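Local coordinates for protein bacterioferritin (Rhodobacter capsulatus, PDB 1JGC) that probably stores iron, oxidising ferrous iron with dioxygen at a ferroxidase centre and depositing the ferric mineral inside a hollow shell of 24 subunits that also binds heme, at residues A[15-24]-A[69-79]. Numbering follows the deposited sequence.
Sequences LRSELTAISQ and PNLQKLDPLRI
The long crossover loop of the ferritin four-helix bundle, which joins helix 38-64 to helix 83-111, runs here along helix 5-34, and T20 and Q24, one turn apart, grip its backbone. T20 OG1 accepts from D75 N at 2.7 Å while donating to R16 O of its own helix, also at 2.7 Å. A threonine suits this place: with OG1 beside its backbone N (chi1 -57°), the hydroxyl reaches back one turn to R16 O, opposite T20 N across the carbonyl plane, and still meets D75 N. A valine here would probably leave D75 N without its acceptor and R16 O with T20 N alone of its two donors. Q24, extended beyond CG, is long enough for OE1 to accept from R78 N at 2.9 Å, the donor standing above the carbonyl plane; its NE2 turns to D90 of helix 83-111. Leucines make the apolar part of the contact. L74 lays CD2 against L19 CB at 3.3 Å, the side chains of L71 and L19 cross at about a right angle, and L77, between the two bonds, rests CD2 3.6 Å from T20 O. R16 lies alongside K73, where a long aliphatic chain fits. L71 of the second subunit packs on S23, L74 and L77, and L19 touches the heme. This is the family's long B–C crossover, bound to helix A beside the dimer interface, while E18, on another side of this helix, belongs to the ferroxidase iron site, metal-free in this crystal.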
# COMPACT_ATOMS: atom_id res chain seq x y z
N LEU A 15 10.71 -39.07 -34.59
CA LEU A 15 10.39 -39.30 -33.18
C LEU A 15 11.49 -40.14 -32.54
O LEU A 15 11.97 -39.82 -31.44
CB LEU A 15 9.05 -40.02 -33.06
CG LEU A 15 8.70 -40.54 -31.66
CD1 LEU A 15 8.73 -39.42 -30.64
CD2 LEU A 15 7.34 -41.20 -31.71
N ARG A 16 11.88 -41.21 -33.22
CA ARG A 16 12.92 -42.08 -32.71
C ARG A 16 14.21 -41.29 -32.56
O ARG A 16 14.96 -41.48 -31.62
CB ARG A 16 13.15 -43.27 -33.64
CG ARG A 16 14.43 -44.01 -33.31
CD ARG A 16 14.62 -45.23 -34.17
NE ARG A 16 13.64 -46.26 -33.84
CZ ARG A 16 12.75 -46.73 -34.72
NH1 ARG A 16 12.73 -46.24 -35.97
NH2 ARG A 16 11.87 -47.66 -34.36
N SER A 17 14.47 -40.41 -33.51
CA SER A 17 15.66 -39.59 -33.47
C SER A 17 15.62 -38.71 -32.22
O SER A 17 16.62 -38.57 -31.51
CB SER A 17 15.73 -38.74 -34.73
OG SER A 17 16.90 -37.95 -34.77
N GLU A 18 14.45 -38.11 -31.96
CA GLU A 18 14.28 -37.24 -30.80
C GLU A 18 14.38 -37.98 -29.47
O GLU A 18 15.03 -37.51 -28.54
CB GLU A 18 12.94 -36.50 -30.87
CG GLU A 18 12.79 -35.55 -32.06
CD GLU A 18 13.87 -34.47 -32.12
OE1 GLU A 18 15.06 -34.82 -32.30
OE2 GLU A 18 13.54 -33.27 -31.99
N LEU A 19 13.74 -39.15 -29.36
CA LEU A 19 13.81 -39.93 -28.13
C LEU A 19 15.27 -40.25 -27.85
O LEU A 19 15.67 -40.34 -26.69
CB LEU A 19 13.03 -41.24 -28.27
CG LEU A 19 11.51 -41.16 -28.43
CD1 LEU A 19 10.95 -42.57 -28.63
CD2 LEU A 19 10.90 -40.53 -27.20
N THR A 20 16.06 -40.42 -28.90
CA THR A 20 17.47 -40.73 -28.75
C THR A 20 18.19 -39.51 -28.19
O THR A 20 18.95 -39.62 -27.23
CB THR A 20 18.11 -41.13 -30.11
OG1 THR A 20 17.41 -42.24 -30.68
CG2 THR A 20 19.56 -41.52 -29.92
N ALA A 21 17.94 -38.35 -28.78
CA ALA A 21 18.55 -37.12 -28.32
C ALA A 21 18.19 -36.84 -26.85
O ALA A 21 19.05 -36.45 -26.06
CB ALA A 21 18.11 -35.95 -29.20
N ILE A 22 16.93 -37.03 -26.49
CA ILE A 22 16.51 -36.80 -25.12
C ILE A 22 17.39 -37.56 -24.14
O ILE A 22 17.93 -36.99 -23.21
CB ILE A 22 15.04 -37.22 -24.91
CG1 ILE A 22 14.12 -36.32 -25.71
CG2 ILE A 22 14.70 -37.17 -23.43
CD1 ILE A 22 12.68 -36.76 -25.67
N SER A 23 17.53 -38.86 -24.36
CA SER A 23 18.33 -39.67 -23.46
C SER A 23 19.81 -39.35 -23.52
O SER A 23 20.50 -39.39 -22.50
CB SER A 23 18.11 -41.15 -23.74
OG SER A 23 16.78 -41.51 -23.43
N GLN A 24 20.30 -39.01 -24.71
CA GLN A 24 21.72 -38.70 -24.84
C GLN A 24 22.04 -37.42 -24.07
O GLN A 24 23.04 -37.36 -23.36
CB GLN A 24 22.11 -38.55 -26.31
CG GLN A 24 23.61 -38.37 -26.54
CD GLN A 24 23.97 -38.37 -28.02
OE1 GLN A 24 23.85 -39.38 -28.71
NE2 GLN A 24 24.43 -37.22 -28.51
N PRO A 69 2.09 -43.75 -33.05
CA PRO A 69 3.40 -43.34 -32.57
C PRO A 69 4.11 -44.53 -31.97
O PRO A 69 3.51 -45.28 -31.19
CB PRO A 69 3.07 -42.26 -31.56
CG PRO A 69 1.77 -42.73 -30.99
CD PRO A 69 1.02 -43.16 -32.23
N ASN A 70 5.37 -44.69 -32.32
CA ASN A 70 6.18 -45.81 -31.86
C ASN A 70 7.39 -45.35 -31.07
O ASN A 70 8.38 -44.89 -31.64
CB ASN A 70 6.63 -46.63 -33.08
CG ASN A 70 7.52 -47.80 -32.71
OD1 ASN A 70 7.69 -48.14 -31.54
ND2 ASN A 70 8.11 -48.42 -33.73
N LEU A 71 7.32 -45.45 -29.75
CA LEU A 71 8.44 -45.03 -28.91
C LEU A 71 9.14 -46.25 -28.32
O LEU A 71 9.75 -46.16 -27.26
CB LEU A 71 7.97 -44.12 -27.76
CG LEU A 71 6.67 -43.33 -27.74
CD1 LEU A 71 6.84 -42.20 -26.73
CD2 LEU A 71 6.33 -42.75 -29.09
N GLN A 72 9.06 -47.39 -29.01
CA GLN A 72 9.66 -48.61 -28.49
C GLN A 72 11.19 -48.68 -28.58
O GLN A 72 11.82 -49.37 -27.77
CB GLN A 72 9.07 -49.83 -29.20
CG GLN A 72 9.53 -51.16 -28.62
CD GLN A 72 8.95 -51.42 -27.25
OE1 GLN A 72 7.74 -51.65 -27.10
NE2 GLN A 72 9.79 -51.38 -26.23
N LYS A 73 11.79 -47.98 -29.53
CA LYS A 73 13.24 -48.05 -29.69
C LYS A 73 13.91 -46.71 -29.93
O LYS A 73 13.27 -45.74 -30.32
CB LYS A 73 13.57 -48.97 -30.86
CG LYS A 73 12.92 -50.34 -30.74
CD LYS A 73 13.43 -51.31 -31.78
CE LYS A 73 12.82 -52.68 -31.58
NZ LYS A 73 13.36 -53.68 -32.56
N LEU A 74 15.22 -46.67 -29.68
CA LEU A 74 16.00 -45.46 -29.91
C LEU A 74 17.11 -45.81 -30.88
O LEU A 74 17.48 -46.97 -31.02
CB LEU A 74 16.67 -44.95 -28.62
CG LEU A 74 15.92 -44.74 -27.31
CD1 LEU A 74 16.82 -43.90 -26.39
CD2 LEU A 74 14.61 -44.03 -27.52
N ASP A 75 17.63 -44.81 -31.59
CA ASP A 75 18.74 -45.05 -32.49
C ASP A 75 19.96 -45.19 -31.56
O ASP A 75 19.85 -44.98 -30.35
CB ASP A 75 18.90 -43.87 -33.45
CG ASP A 75 17.75 -43.78 -34.44
OD1 ASP A 75 17.30 -44.84 -34.91
OD2 ASP A 75 17.29 -42.65 -34.75
N PRO A 76 21.13 -45.57 -32.10
CA PRO A 76 22.30 -45.72 -31.24
C PRO A 76 22.69 -44.46 -30.47
O PRO A 76 22.78 -43.38 -31.05
CB PRO A 76 23.39 -46.16 -32.21
CG PRO A 76 22.60 -46.96 -33.22
CD PRO A 76 21.41 -46.06 -33.46
N LEU A 77 22.89 -44.60 -29.17
CA LEU A 77 23.28 -43.48 -28.32
C LEU A 77 24.77 -43.19 -28.46
O LEU A 77 25.56 -44.09 -28.77
CB LEU A 77 22.99 -43.82 -26.86
CG LEU A 77 21.54 -43.83 -26.40
CD1 LEU A 77 21.40 -44.52 -25.04
CD2 LEU A 77 21.04 -42.39 -26.34
N ARG A 78 25.17 -41.95 -28.24
CA ARG A 78 26.57 -41.56 -28.32
C ARG A 78 26.96 -40.88 -27.02
O ARG A 78 26.79 -39.67 -26.88
CB ARG A 78 26.80 -40.61 -29.49
CG ARG A 78 26.67 -41.23 -30.85
CD ARG A 78 26.42 -40.17 -31.86
NE ARG A 78 26.81 -40.57 -33.20
CZ ARG A 78 26.06 -40.36 -34.28
NH1 ARG A 78 24.87 -39.76 -34.15
NH2 ARG A 78 26.49 -40.74 -35.47
N ILE A 79 27.48 -41.65 -26.07
CA ILE A 79 27.86 -41.12 -24.77
C ILE A 79 29.34 -40.75 -24.70
O ILE A 79 30.20 -41.64 -24.70
CB ILE A 79 27.57 -42.14 -23.66
CG1 ILE A 79 26.17 -42.74 -23.84
CG2 ILE A 79 27.67 -41.48 -22.32
CD1 ILE A 79 25.07 -41.72 -23.94